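Local coordinates for Lys-gingipain catalytic subunit (Porphyromonas gingivalis, PDB 6I9A), which cleaves proteins after lysine as a secreted cysteine endopeptidase of family C25 and may act as a virulence factor in periodontal disease, at residues L155-A159 / A223-L227; P170-Y174 / Y289-V293; Y377-L383 / V446-V452. One frame throughout, in Å; residues are numbered along the deposited sequence.

Interaction 1: residues L155-A159 / A223-L227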
loop_
_atom_site.group_PDB
_atom_site.type_symbol
_atom_site.label_atom_id
_atom_site.label_comp_id
_atom_site.label_asym_id
_atom_site.label_seq_id
_atom_site.Cartn_x
_atom_site.Cartn_y
_atom_site.Cartn_z
ATOM N N LEU A 155 17.519 -1.632 -5.126
ATOM C CA LEU A 155 17.641 -2.413 -3.872
ATOM C C LEU A 155 18.970 -2.094 -3.225
ATOM O O LEU A 155 20.026 -2.196 -3.885
ATOM C CB LEU A 155 17.569 -3.895 -4.219
ATOM C CG LEU A 155 16.311 -4.365 -4.971
ATOM C CD1 LEU A 155 16.440 -5.841 -5.365
ATOM C CD2 LEU A 155 15.034 -4.163 -4.095
ATOM N N ILE A 156 18.947 -1.670 -1.961
ATOM C CA ILE A 156 20.184 -1.257 -1.289
ATOM C C ILE A 156 20.291 -1.923 0.068
ATOM O O ILE A 156 19.394 -1.739 0.937
ATOM C CB ILE A 156 20.176 0.306 -1.093
ATOM C CG1 ILE A 156 20.156 1.006 -2.481
ATOM C CG2 ILE A 156 21.415 0.750 -0.276
ATOM C CD1 ILE A 156 19.842 2.481 -2.360
ATOM N N ALA A 157 21.416 -2.634 0.288
ATOM C CA ALA A 157 21.829 -3.080 1.605
ATOM C C ALA A 157 22.805 -2.026 2.090
ATOM O O ALA A 157 23.981 -2.003 1.639
ATOM C CB ALA A 157 22.483 -4.456 1.547
ATOM N N GLY A 158 22.351 -1.075 2.892
ATOM C CA GLY A 158 23.182 0.045 3.312
ATOM C C GLY A 158 24.250 -0.326 4.308
ATOM O O GLY A 158 24.439 -1.485 4.688
ATOM N N ALA A 159 24.935 0.709 4.780
ATOM C CA ALA A 159 26.143 0.523 5.589
ATOM C C ALA A 159 25.863 0.136 7.021
ATOM O O ALA A 159 25.007 0.719 7.685
ATOM C CB ALA A 159 26.958 1.810 5.583
ATOM N N ALA A 223 20.055 6.864 5.944
ATOM C CA ALA A 223 21.259 7.518 6.446
ATOM C C ALA A 223 22.555 7.195 5.715
ATOM O O ALA A 223 23.445 8.071 5.679
ATOM C CB ALA A 223 21.429 7.229 7.928
ATOM N N ASP A 224 22.722 5.981 5.210
ATOM C CA ASP A 224 24.028 5.651 4.580
ATOM C C ASP A 224 23.868 4.400 3.717
ATOM O O ASP A 224 23.748 3.287 4.256
ATOM C CB ASP A 224 25.092 5.393 5.666
ATOM C CG ASP A 224 26.481 5.237 5.108
ATOM O OD1 ASP A 224 26.621 5.118 3.895
ATOM O OD2 ASP A 224 27.451 5.185 5.922
ATOM N N PRO A 225 23.823 4.547 2.396
ATOM C CA PRO A 225 24.072 5.787 1.651
ATOM C C PRO A 225 22.986 6.827 1.904
ATOM O O PRO A 225 21.796 6.502 2.014
ATOM C CB PRO A 225 24.082 5.332 0.192
ATOM C CG PRO A 225 23.289 4.033 0.177
ATOM C CD PRO A 225 23.673 3.400 1.494
ATOM N N LEU A 226 23.388 8.083 1.990
ATOM C CA LEU A 226 22.532 9.140 2.422
ATOM C C LEU A 226 21.570 9.636 1.348
ATOM O O LEU A 226 21.960 10.015 0.224
ATOM C CB LEU A 226 23.419 10.323 2.880
ATOM C CG LEU A 226 22.686 11.563 3.426
ATOM C CD1 LEU A 226 21.983 11.242 4.771
ATOM C CD2 LEU A 226 23.666 12.725 3.648
ATOM N N LEU A 227 20.285 9.709 1.738
ATOM C CA LEU A 227 19.228 10.325 0.928
ATOM C C LEU A 227 18.387 11.121 1.878
ATOM O O LEU A 227 17.671 10.547 2.704
ATOM C CB LEU A 227 18.397 9.275 0.209
ATOM C CG LEU A 227 17.277 9.798 -0.699
ATOM C CD1 LEU A 227 17.821 10.611 -1.883
ATOM C CD2 LEU A 227 16.401 8.643 -1.184
HETATM O O HOH W 1 23.171 2.762 7.081
#

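Interaction 2: residues P170-Y174 / Y289-V293. With NA (sodium ion), chain F.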
loop_
_atom_site.group_PDB
_atom_site.type_symbol
_atom_site.label_atom_id
_atom_site.label_comp_id
_atom_site.label_asym_id
_atom_site.label_seq_id
_atom_site.Cartn_x
_atom_site.Cartn_y
_atom_site.Cartn_z
ATOM N N PRO A 170 22.234 -10.629 2.619
ATOM C CA PRO A 170 21.342 -11.794 2.427
ATOM C C PRO A 170 19.908 -11.380 2.104
ATOM O O PRO A 170 19.244 -12.039 1.311
ATOM C CB PRO A 170 21.462 -12.580 3.762
ATOM C CG PRO A 170 22.852 -12.194 4.272
ATOM C CD PRO A 170 23.070 -10.773 3.845
ATOM N N THR A 171 19.416 -10.279 2.728
ATOM C CA THR A 171 18.039 -9.814 2.434
ATOM C C THR A 171 17.896 -9.470 0.949
ATOM O O THR A 171 16.995 -9.990 0.258
ATOM C CB THR A 171 17.721 -8.576 3.255
ATOM O OG1 THR A 171 17.725 -8.886 4.661
ATOM C CG2 THR A 171 16.335 -8.017 2.901
ATOM N N ILE A 172 18.779 -8.584 0.455
ATOM C CA ILE A 172 18.625 -8.119 -0.936
ATOM C C ILE A 172 18.915 -9.261 -1.906
ATOM O O ILE A 172 18.221 -9.395 -2.928
ATOM C CB ILE A 172 19.566 -6.903 -1.148
ATOM C CG1 ILE A 172 19.185 -5.721 -0.243
ATOM C CG2 ILE A 172 19.613 -6.493 -2.642
ATOM C CD1 ILE A 172 17.783 -5.252 -0.303
ATOM N N LYS A 173 19.887 -10.124 -1.594
ATOM C CA LYS A 173 20.188 -11.267 -2.459
ATOM C C LYS A 173 19.007 -12.213 -2.558
ATOM O O LYS A 173 18.775 -12.802 -3.622
ATOM C CB LYS A 173 21.452 -11.991 -2.008
ATOM C CG LYS A 173 22.725 -11.164 -2.233
ATOM C CD LYS A 173 23.964 -11.880 -1.651
ATOM C CE LYS A 173 25.240 -11.162 -2.071
ATOM N NZ LYS A 173 26.432 -11.876 -1.542
ATOM N N TYR A 174 18.267 -12.438 -1.467
ATOM C CA TYR A 174 17.074 -13.301 -1.513
ATOM C C TYR A 174 16.035 -12.683 -2.458
ATOM O O TYR A 174 15.511 -13.355 -3.331
ATOM C CB TYR A 174 16.501 -13.415 -0.071
ATOM C CG TYR A 174 15.259 -14.269 0.018
ATOM C CD1 TYR A 174 15.335 -15.624 0.371
ATOM C CD2 TYR A 174 14.003 -13.728 -0.237
ATOM C CE1 TYR A 174 14.191 -16.397 0.512
ATOM C CE2 TYR A 174 12.842 -14.504 -0.121
ATOM C CZ TYR A 174 12.951 -15.831 0.244
ATOM O OH TYR A 174 11.854 -16.631 0.392
ATOM N N TYR A 289 14.923 -8.512 9.143
ATOM C CA TYR A 289 15.373 -9.623 8.287
ATOM C C TYR A 289 14.174 -10.544 7.976
ATOM O O TYR A 289 13.901 -10.865 6.838
ATOM C CB TYR A 289 16.529 -10.326 8.987
ATOM C CG TYR A 289 17.252 -11.435 8.268
ATOM C CD1 TYR A 289 17.483 -11.391 6.886
ATOM C CD2 TYR A 289 17.884 -12.435 8.993
ATOM C CE1 TYR A 289 18.281 -12.361 6.272
ATOM C CE2 TYR A 289 18.725 -13.356 8.393
ATOM C CZ TYR A 289 18.916 -13.318 7.033
ATOM O OH TYR A 289 19.750 -14.243 6.398
ATOM N N TYR A 290 13.494 -10.970 9.030
ATOM C CA TYR A 290 12.341 -11.845 8.833
ATOM C C TYR A 290 11.249 -11.152 8.039
ATOM O O TYR A 290 10.614 -11.769 7.181
ATOM C CB TYR A 290 11.733 -12.293 10.200
ATOM C CG TYR A 290 12.765 -12.845 11.166
ATOM C CD1 TYR A 290 13.691 -13.797 10.754
ATOM C CD2 TYR A 290 12.768 -12.459 12.500
ATOM C CE1 TYR A 290 14.651 -14.288 11.632
ATOM C CE2 TYR A 290 13.704 -12.963 13.395
ATOM C CZ TYR A 290 14.633 -13.887 12.954
ATOM O OH TYR A 290 15.563 -14.370 13.848
ATOM N N TRP A 291 11.049 -9.851 8.326
ATOM C CA TRP A 291 10.028 -9.056 7.621
ATOM C C TRP A 291 10.150 -9.207 6.125
ATOM O O TRP A 291 9.184 -9.496 5.435
ATOM C CB TRP A 291 10.192 -7.607 8.071
ATOM C CG TRP A 291 9.057 -6.671 7.818
ATOM C CD1 TRP A 291 8.161 -6.251 8.755
ATOM C CD2 TRP A 291 8.781 -5.907 6.629
ATOM N NE1 TRP A 291 7.338 -5.292 8.232
ATOM C CE2 TRP A 291 7.713 -5.034 6.932
ATOM C CE3 TRP A 291 9.353 -5.845 5.350
ATOM C CZ2 TRP A 291 7.223 -4.093 6.028
ATOM C CZ3 TRP A 291 8.815 -4.961 4.420
ATOM C CH2 TRP A 291 7.781 -4.075 4.763
ATOM N N SER A 292 11.380 -9.068 5.604
ATOM C CA SER A 292 11.581 -9.158 4.159
ATOM C C SER A 292 11.662 -10.551 3.614
ATOM O O SER A 292 11.098 -10.816 2.538
ATOM C CB SER A 292 12.836 -8.416 3.705
ATOM O OG SER A 292 12.724 -7.018 3.945
ATOM N N VAL A 293 12.384 -11.479 4.285
ATOM C CA VAL A 293 12.692 -12.800 3.741
ATOM C C VAL A 293 11.764 -13.908 4.209
ATOM O O VAL A 293 11.555 -14.899 3.486
ATOM C CB VAL A 293 14.143 -13.117 4.183
ATOM C CG1 VAL A 293 14.507 -14.577 4.012
ATOM C CG2 VAL A 293 15.131 -12.232 3.426
HETATM NA NA NA F . 10.708 -16.894 2.610
HETATM O O HOH W 2 9.616 -18.941 1.839
#

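Interaction 3: residues Y377-L383 / V446-V452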
loop_
_atom_site.group_PDB
_atom_site.type_symbol
_atom_site.label_atom_id
_atom_site.label_comp_id
_atom_site.label_asym_id
_atom_site.label_seq_id
_atom_site.Cartn_x
_atom_site.Cartn_y
_atom_site.Cartn_z
ATOM N N TYR A 377 -11.311 -8.877 -22.229
ATOM C CA TYR A 377 -12.650 -8.589 -21.721
ATOM C C TYR A 377 -13.600 -8.492 -22.885
ATOM O O TYR A 377 -13.172 -8.278 -24.033
ATOM C CB TYR A 377 -12.630 -7.268 -20.900
ATOM C CG TYR A 377 -12.318 -6.067 -21.747
ATOM C CD1 TYR A 377 -13.339 -5.305 -22.301
ATOM C CD2 TYR A 377 -11.010 -5.715 -22.032
ATOM C CE1 TYR A 377 -13.069 -4.233 -23.131
ATOM C CE2 TYR A 377 -10.717 -4.635 -22.853
ATOM C CZ TYR A 377 -11.758 -3.898 -23.407
ATOM O OH TYR A 377 -11.499 -2.813 -24.219
ATOM N N THR A 378 -14.871 -8.618 -22.565
ATOM C CA THR A 378 -15.976 -8.367 -23.504
ATOM C C THR A 378 -17.032 -7.589 -22.747
ATOM O O THR A 378 -17.528 -8.046 -21.717
ATOM C CB THR A 378 -16.580 -9.681 -24.078
ATOM O OG1 THR A 378 -15.540 -10.442 -24.672
ATOM C CG2 THR A 378 -17.674 -9.393 -25.131
ATOM N N LEU A 379 -17.377 -6.431 -23.287
ATOM C CA LEU A 379 -18.464 -5.640 -22.728
ATOM C C LEU A 379 -19.753 -5.944 -23.478
ATOM O O LEU A 379 -19.728 -6.109 -24.707
ATOM C CB LEU A 379 -18.148 -4.141 -22.859
ATOM C CG LEU A 379 -16.900 -3.633 -22.156
ATOM C CD1 LEU A 379 -16.824 -2.116 -22.225
ATOM C CD2 LEU A 379 -16.813 -4.131 -20.694
ATOM N N PRO A 380 -20.896 -5.954 -22.789
ATOM C CA PRO A 380 -22.176 -6.072 -23.522
ATOM C C PRO A 380 -22.443 -4.807 -24.320
ATOM O O PRO A 380 -21.971 -3.713 -23.963
ATOM C CB PRO A 380 -23.210 -6.256 -22.398
ATOM C CG PRO A 380 -22.611 -5.520 -21.213
ATOM C CD PRO A 380 -21.109 -5.759 -21.335
ATOM N N ALA A 381 -23.236 -4.934 -25.408
ATOM C CA ALA A 381 -23.572 -3.765 -26.232
ATOM C C ALA A 381 -24.452 -2.776 -25.476
ATOM O O ALA A 381 -24.405 -1.581 -25.750
ATOM C CB ALA A 381 -24.295 -4.221 -27.494
ATOM N N SER A 382 -25.240 -3.273 -24.499
ATOM C CA SER A 382 -26.067 -2.375 -23.733
ATOM C C SER A 382 -26.204 -2.869 -22.301
ATOM O O SER A 382 -25.836 -4.000 -21.992
ATOM C CB SER A 382 -27.440 -2.233 -24.393
ATOM O OG SER A 382 -28.193 -3.401 -24.153
ATOM N N LEU A 383 -26.775 -2.034 -21.473
ATOM C CA LEU A 383 -27.079 -2.320 -20.088
ATOM C C LEU A 383 -28.571 -2.047 -19.927
ATOM O O LEU A 383 -28.932 -0.904 -19.610
ATOM C CB LEU A 383 -26.250 -1.471 -19.117
ATOM C CG LEU A 383 -24.736 -1.701 -19.090
ATOM C CD1 LEU A 383 -24.078 -0.610 -18.264
ATOM C CD2 LEU A 383 -24.371 -3.111 -18.617
ATOM N N VAL A 446 -8.699 -1.391 -17.518
ATOM C CA VAL A 446 -9.599 -1.148 -18.658
ATOM C C VAL A 446 -10.594 -0.111 -18.186
ATOM O O VAL A 446 -11.257 -0.320 -17.137
ATOM C CB VAL A 446 -10.296 -2.450 -19.075
ATOM C CG1 VAL A 446 -11.293 -2.189 -20.200
ATOM C CG2 VAL A 446 -9.296 -3.535 -19.465
ATOM N N ILE A 447 -10.690 1.018 -18.881
ATOM C CA ILE A 447 -11.569 2.133 -18.486
ATOM C C ILE A 447 -12.407 2.496 -19.698
ATOM O O ILE A 447 -11.904 3.023 -20.690
ATOM C CB ILE A 447 -10.736 3.310 -17.983
ATOM C CG1 ILE A 447 -9.839 2.906 -16.807
ATOM C CG2 ILE A 447 -11.661 4.519 -17.629
ATOM C CD1 ILE A 447 -8.906 4.050 -16.361
ATOM N N LYS A 448 -13.668 2.107 -19.674
ATOM C CA LYS A 448 -14.554 2.229 -20.839
ATOM C C LYS A 448 -15.901 2.783 -20.400
ATOM O O LYS A 448 -16.098 3.073 -19.207
ATOM C CB LYS A 448 -14.721 0.845 -21.512
ATOM C CG LYS A 448 -13.439 0.287 -22.116
ATOM C CD LYS A 448 -12.966 1.107 -23.365
ATOM C CE LYS A 448 -11.612 0.648 -23.851
ATOM N NZ LYS A 448 -11.266 1.304 -25.143
ATOM N N GLN A 449 -16.795 2.985 -21.368
ATOM C CA GLN A 449 -18.132 3.470 -21.070
ATOM C C GLN A 449 -19.126 2.700 -21.893
ATOM O O GLN A 449 -18.807 2.157 -22.960
ATOM C CB GLN A 449 -18.275 4.992 -21.346
ATOM C CG GLN A 449 -17.481 5.879 -20.397
ATOM C CD GLN A 449 -17.779 7.345 -20.616
ATOM O OE1 GLN A 449 -17.809 7.841 -21.751
ATOM N NE2 GLN A 449 -17.987 8.066 -19.530
ATOM N N ILE A 450 -20.343 2.567 -21.338
ATOM C CA ILE A 450 -21.477 1.970 -22.065
ATOM C C ILE A 450 -22.641 2.963 -22.017
ATOM O O ILE A 450 -23.003 3.417 -20.922
ATOM C CB ILE A 450 -21.911 0.593 -21.533
ATOM C CG1 ILE A 450 -20.734 -0.412 -21.561
ATOM C CG2 ILE A 450 -23.155 0.064 -22.316
ATOM C CD1 ILE A 450 -21.136 -1.790 -20.974
ATOM N N GLN A 451 -23.211 3.289 -23.194
ATOM C CA GLN A 451 -24.318 4.235 -23.282
ATOM C C GLN A 451 -25.661 3.560 -23.046
ATOM O O GLN A 451 -25.958 2.542 -23.666
ATOM C CB GLN A 451 -24.298 4.969 -24.641
ATOM C CG GLN A 451 -25.461 5.951 -24.847
ATOM C CD GLN A 451 -25.574 7.028 -23.788
ATOM O OE1 GLN A 451 -24.601 7.412 -23.127
ATOM N NE2 GLN A 451 -26.772 7.556 -23.615
ATOM N N VAL A 452 -26.460 4.152 -22.134
ATOM C CA VAL A 452 -27.811 3.707 -21.789
ATOM C C VAL A 452 -28.793 4.789 -22.285
ATOM O O VAL A 452 -28.653 5.957 -21.914
ATOM C CB VAL A 452 -27.949 3.443 -20.266
ATOM C CG1 VAL A 452 -29.403 3.189 -19.884
ATOM C CG2 VAL A 452 -27.074 2.263 -19.835
HETATM O O HOH W 3 -25.239 1.052 -25.872
#

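Interaction 1: residues L155-A159 / A223-L227
Asp224, Pro225 and Ala159 carry most of this small contact. The peptide bond between Asp224 and Pro225 is cis. The carbonyl of Asp224 faces the loop that leaves strand 152-157. Ala159 N donates a nearly straight hydrogen bond to Asp224 O (2.9 Å, 171°). A water reinforces the link: it donates to Ala159 O (2.8 Å) and to Asp224 O (2.9 Å). Asp224 O therefore accepts twice. Beside this polar link, Ala159 CB lies 3.4 Å from Asp224 OD2.

Pro225 supplies the apolar half. Its CG packs on Ile156 CG2 at 3.8 Å, and its CD sits 3.8 Å from Gly158 CA. Lacking a side chain, Gly158 lets the two segments come this close. An ideal CB on it would fall 2.6 Å from Asp224 O, which is a clash.

The contact lies in the C25 peptidase part of the chain, at the edge of the active site. The Asp224 side chain is about 5 Å from that of His216, the probable proton donor, and Ala223 touches the bound inhibitor. Strand 152-157 runs in the mixed sheet between strands 188-192 and 210-214. Tyr213 of strand 210-214 packs against both Ile156 and Pro225, and its hydroxyl hydrogen-bonds Asp224 N. On the other side of the strand, Leu155 and Ala157 rest on helix 163-178.

Interaction 2: residues P170-Y174 / Y289-V293
A sodium site ties together two helices of the peptidase domain, 163-178 and 285-293. Tyr174 OH binds the ion at 2.5 Å and Val293 O binds it at 2.3 Å. Water 2 is a third ligand at 2.4 Å. Thr308, Ser309 and Asp314 complete the shell.

The two segments run nearly parallel, 6° apart, with axes 9.7 Å from each other. Side chains fill the space between them. Val293 has the most surface covered. Its CG1 lies over one face of the Tyr174 ring, 3.9 Å from the centroid and 13° off the normal, which makes a CH-pi contact. Its CG2 is 3.9 Å from Thr171 CA. Next to it, Thr171 CG2 meets Ser292 CB at 3.6 Å. One turn earlier in helix 285-293, Tyr289 CD1 lies 3.4 Å from Thr171 OG1. Pro170 CB closes this end against Tyr289 OH at 3.6 Å. Thr171 OG1 is hydrogen-bonded to Val167 O and Tyr289 OH to Val298 O, so neither hydroxyl depends on the other segment. Tyr313 of helix 312-317 packs on Thr171, Tyr174 and Ser292.

Between the segments there are no direct hydrogen bonds. The helices meet through apolar and CH-pi contacts, and their polar link is the metal. Val293 is the last residue of its helix, where a carbonyl can turn to the ion. The shared sodium links the carbonyl at that helix end to the Tyr174 hydroxyl, and probably helps hold the two in place.

Interaction 3: residues Y377-L383 / V446-V452
In the C-terminal Ig-like domain, strand 377-378 and the loop that follows it, to Leu383, pack against strand 446-452. The two segments run in nearly the same direction, 18° apart. They meet through side chains, consistent with the beta-sandwich packing of an Ig-like fold, while strand 446-452 pairs by its backbone with strand 432-439.

Ile450 is the main bump, with the most surface covered. It fills a hollow lined by Leu379, Pro380 and Leu383: its CD1 lies 3.7 Å from Pro380 O, 4.0 Å from Pro380 CD and 4.2 Å from Leu379 CB. Its CG2 reaches Leu383 CG at 4.0 Å. Leu379 CD1 lies beside it, against Lys448 CB at 3.7 Å. At one end, Val446 CG1 sits over the Tyr377 ring in a CH-pi contact, 3.7 Å from the centroid. At the other, Leu383 CB packs on Val452 CG2 at 3.9 Å. Ile392 backs Leu379 and Pro380. At the edge of the contact, water 3 donates to Ala381 O and to Gln451 O, each at 2.8 Å.

How the interactions relate
Interactions 1 and 2 belong to the peptidase domain and are buried. They share a neighbourhood: strand 152-157 leads into helix 163-178, and Ile172 CG2 packs on Leu155 CB at 3.7 Å. Their segments alternate along the chain. Interaction 3 stands apart in the Ig-like domain, with its nearest atoms about 27 Å from interaction 1 and 28 Å from interaction 2. It is only partly buried. Interaction 1, near the active site, joins a strand end and its loop to Asp224 and Pro225 by a backbone hydrogen bond, a water and apolar packing. Interaction 2 joins helices by packing and a sodium ion. Interaction 3 relies mainly on apolar side chains, with one bridging water at its edge.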